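PDB 3DXQ: choline/ethanolamine kinase family protein from Mesorhizobium loti, which probably transfers a phosphate group from ATP to ethanolamine or a related small alcohol, as a phosphotransferase of the kinase-like fold. Local coordinates for residues A[25-28]-A[33-36]; A[183-188]-A[192-197]; A[255-260]-A[269-274]. All coordinates share one frame; numbering follows the deposited sequence. Where two conformers were deposited one is given.

Contact 1 of 3, residues A[25-28]-A[33-36]; sequences ERLG and LVFR
E25 and R36 form an antiparallel hydrogen-bonded pair, R36 N reaching E25 O at 2.7 Å and E25 N reaching R36 O at 3.3 Å, while the short strand segments run at 135° to each other, well away from exact antiparallel. This is the first beta hairpin of the N-terminal sheet, with strand 24-27 at its edge; in kinase-like folds the turn between these strands is the nucleotide-binding loop. Further along, V34 O takes a nearly straight bond from L27 N.

On one face lie R26 and F35. R26 sets CD 3.6 Å from F35 CE1, oblique to the ring, the chain leaving the backbone with CG opposite N (chi1 172°) before it bends at chi2 (81°). Its guanidinium continues past the phenyl group; L33 CD2 lies over one face of the guanidinium, displaced toward its rim, and R26 NH2 is hydrogen-bonded to G29 O within the turn.

The other face holds L27, V34, E25 and R36. L27 CD1 touches both V34 CG1, at 4.2 Å, and R36 CB, at 4.1 Å. On the extended R36 chain, NE is hydrogen-bonded to G38 O; R36 NH1 stays 4.5 Å from E25 OE1, which lies well out of the guanidinium plane.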
# COMPACT_ATOMS: atom_id res chain seq x y z
N GLU A 25 -23.83 -4.06 3.10
CA GLU A 25 -23.23 -2.77 2.84
C GLU A 25 -21.90 -2.89 2.13
O GLU A 25 -21.00 -3.57 2.60
CB GLU A 25 -23.02 -2.01 4.16
CG GLU A 25 -22.28 -0.68 4.00
CD GLU A 25 -21.91 -0.07 5.32
OE1 GLU A 25 -22.54 -0.45 6.33
OE2 GLU A 25 -21.00 0.79 5.35
N ARG A 26 -21.78 -2.21 0.99
CA ARG A 26 -20.55 -2.16 0.20
C ARG A 26 -19.59 -1.19 0.89
O ARG A 26 -19.94 -0.03 1.11
CB ARG A 26 -20.88 -1.68 -1.22
CG ARG A 26 -19.70 -1.38 -2.14
CD ARG A 26 -19.11 -2.63 -2.76
NE ARG A 26 -17.99 -2.31 -3.65
CZ ARG A 26 -18.12 -1.82 -4.89
NH1 ARG A 26 -19.32 -1.57 -5.41
NH2 ARG A 26 -17.03 -1.57 -5.61
N LEU A 27 -18.41 -1.68 1.25
CA LEU A 27 -17.38 -0.85 1.85
C LEU A 27 -16.34 -0.57 0.77
O LEU A 27 -16.10 -1.43 -0.09
CB LEU A 27 -16.73 -1.58 3.02
CG LEU A 27 -17.65 -2.27 4.03
CD1 LEU A 27 -16.91 -3.34 4.84
CD2 LEU A 27 -18.33 -1.26 4.94
N GLY A 28 -15.73 0.62 0.82
CA GLY A 28 -14.78 1.12 -0.21
C GLY A 28 -13.87 0.10 -0.90
O GLY A 28 -13.44 -0.88 -0.29
N LEU A 33 -14.36 -6.03 -4.29
CA LEU A 33 -15.71 -5.76 -3.83
C LEU A 33 -15.78 -6.30 -2.39
O LEU A 33 -15.44 -7.46 -2.15
CB LEU A 33 -16.74 -6.42 -4.76
CG LEU A 33 -16.61 -6.14 -6.27
CD1 LEU A 33 -17.69 -6.89 -7.10
CD2 LEU A 33 -16.67 -4.64 -6.56
N VAL A 34 -16.16 -5.45 -1.44
CA VAL A 34 -16.18 -5.84 -0.03
C VAL A 34 -17.51 -5.46 0.62
O VAL A 34 -17.84 -4.29 0.73
CB VAL A 34 -15.01 -5.15 0.70
CG1 VAL A 34 -14.83 -5.71 2.12
CG2 VAL A 34 -13.75 -5.32 -0.10
N PHE A 35 -18.25 -6.45 1.08
CA PHE A 35 -19.55 -6.21 1.68
C PHE A 35 -19.65 -6.64 3.13
O PHE A 35 -19.22 -7.72 3.50
CB PHE A 35 -20.61 -6.99 0.90
CG PHE A 35 -20.67 -6.61 -0.53
CD1 PHE A 35 -21.51 -5.58 -0.94
CD2 PHE A 35 -19.87 -7.24 -1.46
CE1 PHE A 35 -21.56 -5.22 -2.26
CE2 PHE A 35 -19.91 -6.88 -2.78
CZ PHE A 35 -20.76 -5.86 -3.19
N ARG A 36 -20.24 -5.80 3.96
CA ARG A 36 -20.44 -6.17 5.34
C ARG A 36 -21.75 -6.94 5.48
O ARG A 36 -22.79 -6.43 5.10
CB ARG A 36 -20.47 -4.92 6.21
CG ARG A 36 -20.52 -5.23 7.67
CD ARG A 36 -20.80 -4.01 8.47
NE ARG A 36 -21.46 -4.39 9.71
CZ ARG A 36 -21.91 -3.52 10.60
NH1 ARG A 36 -21.76 -2.21 10.40
NH2 ARG A 36 -22.51 -3.98 11.70

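Contact 2 of 3, residues A[183-188]-A[192-197]; sequences ENFLDT and MWIVDW
F185 and I194 lie side by side and point the same way, I194 CD1 resting 3.7 Å from F185 CE2 while I194 CG2 lies over one face of the phenyl ring. Selenomethionine M192 crosses F185 at about a right angle; its SE is 5.0 Å from the ring centroid and 64° off the normal, an oblique Met-aromatic contact. A bend at chi2 (-98°) directs M192 CE to the D187 carboxylate, 3.4 Å from D187 CG, and that carboxylate is paired with R103 and R109.

These residues occupy one face of a beta hairpin, strands 185-187 and 192-194, that follows the H177-D179-N184 sequence pattern of kinase-like phosphotransferases. Its other face carries L186, whose CD1 meets V195 CG1 at 3.9 Å, and W193, whose indole edge receives T188 CG2 in plane.

At the open end, N184 O accepts from V195 N at 2.9 Å. The N184 side chain crosses D196 at about a right angle, OD1 lying 3.3 Å from D196 CB, with amide and carboxylate planes 28° apart. Losing the amide to an alanine here is likely to open a gap beside D196 CB and to leave D179 O without its weak hydrogen bond from N184 ND2. D196 OD1 accepts a hydrogen bond from N32 ND2.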
# COMPACT_ATOMS: atom_id res chain seq x y z
N GLU A 183 -7.11 4.00 2.45
CA GLU A 183 -8.35 3.20 2.54
C GLU A 183 -8.12 1.84 3.20
O GLU A 183 -9.03 1.27 3.76
CB GLU A 183 -9.03 3.01 1.18
CG GLU A 183 -8.24 2.21 0.15
CD GLU A 183 -9.07 1.78 -1.05
OE1 GLU A 183 -9.97 0.92 -0.88
OE2 GLU A 183 -8.80 2.28 -2.16
N ASN A 184 -6.89 1.34 3.14
CA ASN A 184 -6.55 0.07 3.78
C ASN A 184 -6.40 0.13 5.30
O ASN A 184 -6.13 -0.90 5.91
CB ASN A 184 -5.25 -0.46 3.16
CG ASN A 184 -5.43 -0.90 1.73
OD1 ASN A 184 -6.54 -1.26 1.32
ND2 ASN A 184 -4.34 -0.91 0.95
N PHE A 185 -6.56 1.31 5.89
CA PHE A 185 -6.42 1.47 7.33
C PHE A 185 -7.77 1.68 7.98
O PHE A 185 -8.53 2.56 7.56
CB PHE A 185 -5.54 2.66 7.67
CG PHE A 185 -4.08 2.43 7.44
CD1 PHE A 185 -3.52 2.64 6.18
CD2 PHE A 185 -3.26 2.00 8.48
CE1 PHE A 185 -2.19 2.42 5.96
CE2 PHE A 185 -1.92 1.78 8.26
CZ PHE A 185 -1.38 1.99 6.99
N LEU A 186 -8.05 0.88 9.00
CA LEU A 186 -9.28 1.01 9.76
C LEU A 186 -8.88 1.52 11.12
O LEU A 186 -8.14 0.86 11.85
CB LEU A 186 -9.99 -0.34 9.88
CG LEU A 186 -10.15 -1.10 8.55
CD1 LEU A 186 -10.91 -2.39 8.82
CD2 LEU A 186 -10.81 -0.25 7.44
N ASP A 187 -9.38 2.69 11.48
CA ASP A 187 -8.99 3.34 12.71
C ASP A 187 -10.06 3.23 13.78
O ASP A 187 -11.17 3.72 13.59
CB ASP A 187 -8.73 4.82 12.43
CG ASP A 187 -8.19 5.57 13.64
OD1 ASP A 187 -7.55 4.94 14.52
OD2 ASP A 187 -8.38 6.80 13.70
N THR A 188 -9.76 2.59 14.90
CA THR A 188 -10.69 2.67 16.01
C THR A 188 -10.29 4.00 16.58
O THR A 188 -9.73 4.84 15.87
CB THR A 188 -10.56 1.52 17.02
OG1 THR A 188 -9.34 1.66 17.76
CG2 THR A 188 -10.58 0.20 16.29
N MSE A 192 -4.96 1.15 14.76
CA MSE A 192 -5.22 0.97 13.36
C MSE A 192 -5.09 -0.48 13.10
O MSE A 192 -4.21 -1.11 13.67
CB MSE A 192 -4.16 1.66 12.53
CG MSE A 192 -4.10 3.12 12.73
SE MSE A 192 -5.04 3.94 11.36
CE MSE A 192 -5.16 5.83 12.08
N TRP A 193 -5.98 -1.01 12.26
CA TRP A 193 -5.82 -2.30 11.66
C TRP A 193 -5.51 -2.03 10.19
O TRP A 193 -5.76 -0.94 9.68
CB TRP A 193 -7.08 -3.10 11.76
CG TRP A 193 -7.60 -3.34 13.16
CD1 TRP A 193 -8.39 -2.51 13.89
CD2 TRP A 193 -7.42 -4.51 13.94
NE1 TRP A 193 -8.69 -3.08 15.10
CE2 TRP A 193 -8.11 -4.32 15.16
CE3 TRP A 193 -6.72 -5.70 13.74
CZ2 TRP A 193 -8.14 -5.28 16.17
CZ3 TRP A 193 -6.74 -6.67 14.75
CH2 TRP A 193 -7.45 -6.44 15.96
N ILE A 194 -4.94 -3.01 9.51
CA ILE A 194 -4.65 -2.87 8.09
C ILE A 194 -5.24 -4.08 7.35
O ILE A 194 -5.19 -5.20 7.85
CB ILE A 194 -3.12 -2.77 7.83
CG1 ILE A 194 -2.45 -1.90 8.90
CG2 ILE A 194 -2.87 -2.22 6.45
CD1 ILE A 194 -0.97 -1.74 8.78
N VAL A 195 -5.80 -3.82 6.16
CA VAL A 195 -6.40 -4.84 5.30
C VAL A 195 -5.79 -4.78 3.90
O VAL A 195 -5.05 -3.86 3.61
CB VAL A 195 -7.93 -4.62 5.18
CG1 VAL A 195 -8.53 -4.50 6.56
CG2 VAL A 195 -8.26 -3.37 4.34
N ASP A 196 -6.15 -5.74 3.05
CA ASP A 196 -5.72 -5.82 1.63
C ASP A 196 -4.25 -6.16 1.48
O ASP A 196 -3.43 -5.30 1.18
CB ASP A 196 -6.05 -4.54 0.85
CG ASP A 196 -7.11 -4.77 -0.22
OD1 ASP A 196 -8.22 -5.25 0.10
OD2 ASP A 196 -6.83 -4.42 -1.40
N TRP A 197 -3.95 -7.43 1.66
CA TRP A 197 -2.57 -7.89 1.69
C TRP A 197 -2.12 -8.50 0.40
O TRP A 197 -1.14 -9.23 0.36
CB TRP A 197 -2.40 -8.89 2.84
CG TRP A 197 -2.73 -8.24 4.14
CD1 TRP A 197 -3.96 -8.12 4.69
CD2 TRP A 197 -1.83 -7.56 5.02
NE1 TRP A 197 -3.89 -7.43 5.87
CE2 TRP A 197 -2.59 -7.07 6.10
CE3 TRP A 197 -0.45 -7.33 5.01
CZ2 TRP A 197 -2.02 -6.37 7.15
CZ3 TRP A 197 0.12 -6.63 6.06
CH2 TRP A 197 -0.66 -6.16 7.11

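Contact 3 of 3, residues A[255-260]-A[269-274]; sequences TLWGLI and DDFRAY
W257 and F271 are brought together by different first torsions: the indole CG stands anti to its backbone N (chi1 175°), and the phenyl CG stands anti to its carbonyl carbon (chi1 -70°), beside the backbone N. The six-membered end of the indole then reaches F271 CE1, with W257 CZ3 at 3.6 Å and W257 CH2 at 3.8 Å. The six-membered ring of W257 and the F271 ring have centroids 5.7 Å apart and planes at 73°. CZ3 lies at the edge of the phenyl ring, near its plane, but F271 CE1 approaches the indole obliquely. On the indole's own edge sits Y274, its CE1 4.2 Å from W257 CZ3; the phenol OH is hydrogen-bonded to R278 NH1. W254 adds an edge-to-face contact to the same indole.

The backbones come nearest at G258 and F271, whose CA atoms are 5.6 Å apart. G258 presents its carbonyl, with O 3.5 Å from F271 CB, and no hydrogen bond links the two segments. F271 is also flanked from its own segment, where the D269 carboxylate lies over one face of the phenyl ring. D270, at the centre of an inverse gamma turn, takes the N-cap position of the following helix, its OD1 receiving a weak capping bond from A273 N.

Further side-chain contacts fix the direction of the pairing, since L259 meets A275 and T255 meets R278 and F279, later residues of one helix facing earlier ones of the other. Helices 237-263 and 271-287 therefore form a helical hairpin, part of the mainly helical C-terminal lobe of this kinase-like fold.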
# COMPACT_ATOMS: atom_id res chain seq x y z
N THR A 255 3.47 5.59 -11.47
CA THR A 255 3.43 6.41 -12.68
C THR A 255 3.60 5.54 -13.92
O THR A 255 2.78 5.60 -14.84
CB THR A 255 4.53 7.47 -12.68
OG1 THR A 255 4.20 8.48 -11.72
CG2 THR A 255 4.66 8.11 -14.06
N LEU A 256 4.66 4.72 -13.93
CA LEU A 256 4.95 3.82 -15.05
C LEU A 256 3.83 2.80 -15.28
O LEU A 256 3.48 2.52 -16.43
CB LEU A 256 6.27 3.08 -14.81
CG LEU A 256 7.54 3.93 -14.78
CD1 LEU A 256 8.74 3.08 -14.43
CD2 LEU A 256 7.76 4.62 -16.11
N TRP A 257 3.29 2.25 -14.20
CA TRP A 257 2.14 1.34 -14.27
C TRP A 257 0.93 2.00 -14.94
O TRP A 257 0.25 1.38 -15.77
CB TRP A 257 1.75 0.91 -12.86
CG TRP A 257 0.52 0.09 -12.79
CD1 TRP A 257 0.44 -1.26 -12.91
CD2 TRP A 257 -0.81 0.56 -12.55
NE1 TRP A 257 -0.87 -1.67 -12.76
CE2 TRP A 257 -1.66 -0.57 -12.53
CE3 TRP A 257 -1.38 1.83 -12.33
CZ2 TRP A 257 -3.05 -0.48 -12.31
CZ3 TRP A 257 -2.76 1.92 -12.12
CH2 TRP A 257 -3.58 0.77 -12.11
N GLY A 258 0.66 3.25 -14.55
CA GLY A 258 -0.44 4.04 -15.09
C GLY A 258 -0.29 4.34 -16.58
O GLY A 258 -1.29 4.40 -17.31
N LEU A 259 0.94 4.54 -17.03
CA LEU A 259 1.21 4.70 -18.46
C LEU A 259 0.91 3.40 -19.22
O LEU A 259 0.39 3.43 -20.34
CB LEU A 259 2.65 5.18 -18.72
CG LEU A 259 2.87 6.70 -18.65
CD1 LEU A 259 2.36 7.28 -17.37
CD2 LEU A 259 4.34 7.08 -18.83
N ILE A 260 1.21 2.26 -18.59
CA ILE A 260 0.91 0.94 -19.17
C ILE A 260 -0.62 0.75 -19.33
O ILE A 260 -1.08 0.22 -20.34
CB ILE A 260 1.58 -0.22 -18.33
CG1 ILE A 260 3.11 -0.12 -18.40
CG2 ILE A 260 1.08 -1.61 -18.76
CD1 ILE A 260 3.71 -0.22 -19.78
N ASP A 269 -10.23 4.12 -15.16
CA ASP A 269 -10.17 5.59 -14.86
C ASP A 269 -9.32 6.37 -15.89
O ASP A 269 -8.87 5.80 -16.89
CB ASP A 269 -9.73 5.89 -13.41
CG ASP A 269 -8.33 5.40 -13.09
OD1 ASP A 269 -7.39 5.78 -13.82
OD2 ASP A 269 -8.17 4.66 -12.09
N ASP A 270 -9.14 7.68 -15.65
CA ASP A 270 -8.37 8.57 -16.55
C ASP A 270 -6.87 8.42 -16.30
O ASP A 270 -6.27 9.21 -15.55
CB ASP A 270 -8.80 10.04 -16.36
CG ASP A 270 -8.09 11.01 -17.32
OD1 ASP A 270 -7.31 10.56 -18.19
OD2 ASP A 270 -8.32 12.23 -17.22
N PHE A 271 -6.26 7.43 -16.94
CA PHE A 271 -4.86 7.11 -16.70
C PHE A 271 -3.90 8.21 -17.19
O PHE A 271 -2.93 8.54 -16.49
CB PHE A 271 -4.53 5.72 -17.27
CG PHE A 271 -5.16 4.59 -16.48
CD1 PHE A 271 -4.64 4.22 -15.24
CD2 PHE A 271 -6.29 3.92 -16.94
CE1 PHE A 271 -5.22 3.18 -14.48
CE2 PHE A 271 -6.87 2.88 -16.19
CZ PHE A 271 -6.34 2.52 -14.96
N ARG A 272 -4.19 8.82 -18.34
CA ARG A 272 -3.40 9.97 -18.82
C ARG A 272 -3.30 11.06 -17.74
O ARG A 272 -2.36 11.83 -17.75
CB ARG A 272 -4.00 10.55 -20.10
N ALA A 273 -4.29 11.12 -16.84
CA ALA A 273 -4.30 12.03 -15.69
C ALA A 273 -3.51 11.46 -14.51
O ALA A 273 -2.51 12.04 -14.11
CB ALA A 273 -5.73 12.34 -15.26
N TYR A 274 -3.98 10.33 -13.96
CA TYR A 274 -3.36 9.62 -12.81
C TYR A 274 -1.84 9.59 -12.93
O TYR A 274 -1.12 9.99 -12.01
CB TYR A 274 -3.89 8.19 -12.75
CG TYR A 274 -3.40 7.32 -11.61
CD1 TYR A 274 -2.22 6.59 -11.73
CD2 TYR A 274 -4.14 7.17 -10.44
CE1 TYR A 274 -1.77 5.77 -10.70
CE2 TYR A 274 -3.70 6.34 -9.40
CZ TYR A 274 -2.53 5.64 -9.54
OH TYR A 274 -2.10 4.82 -8.52

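Overall arrangement
Contacts 1 and 2 are both beta hairpins, but of different sheets: contact 1 lies at the edge of the five-stranded sheet and is partly exposed, whereas contact 2 is buried, its centre about 10 Å from that of the chain. Their centres are about 14 Å apart, and N32, at the start of the second strand of the first hairpin, reaches D196 of contact 2, a link consistent with the nucleotide cleft between kinase lobes. Contact 3, partly buried, lies across the chain's centre from contact 2, about 25 Å away between centres, and joins helices without hydrogen bonds. Paired backbones define the hairpins; in contact 3 aromatic rings and one glycine carbonyl make the join.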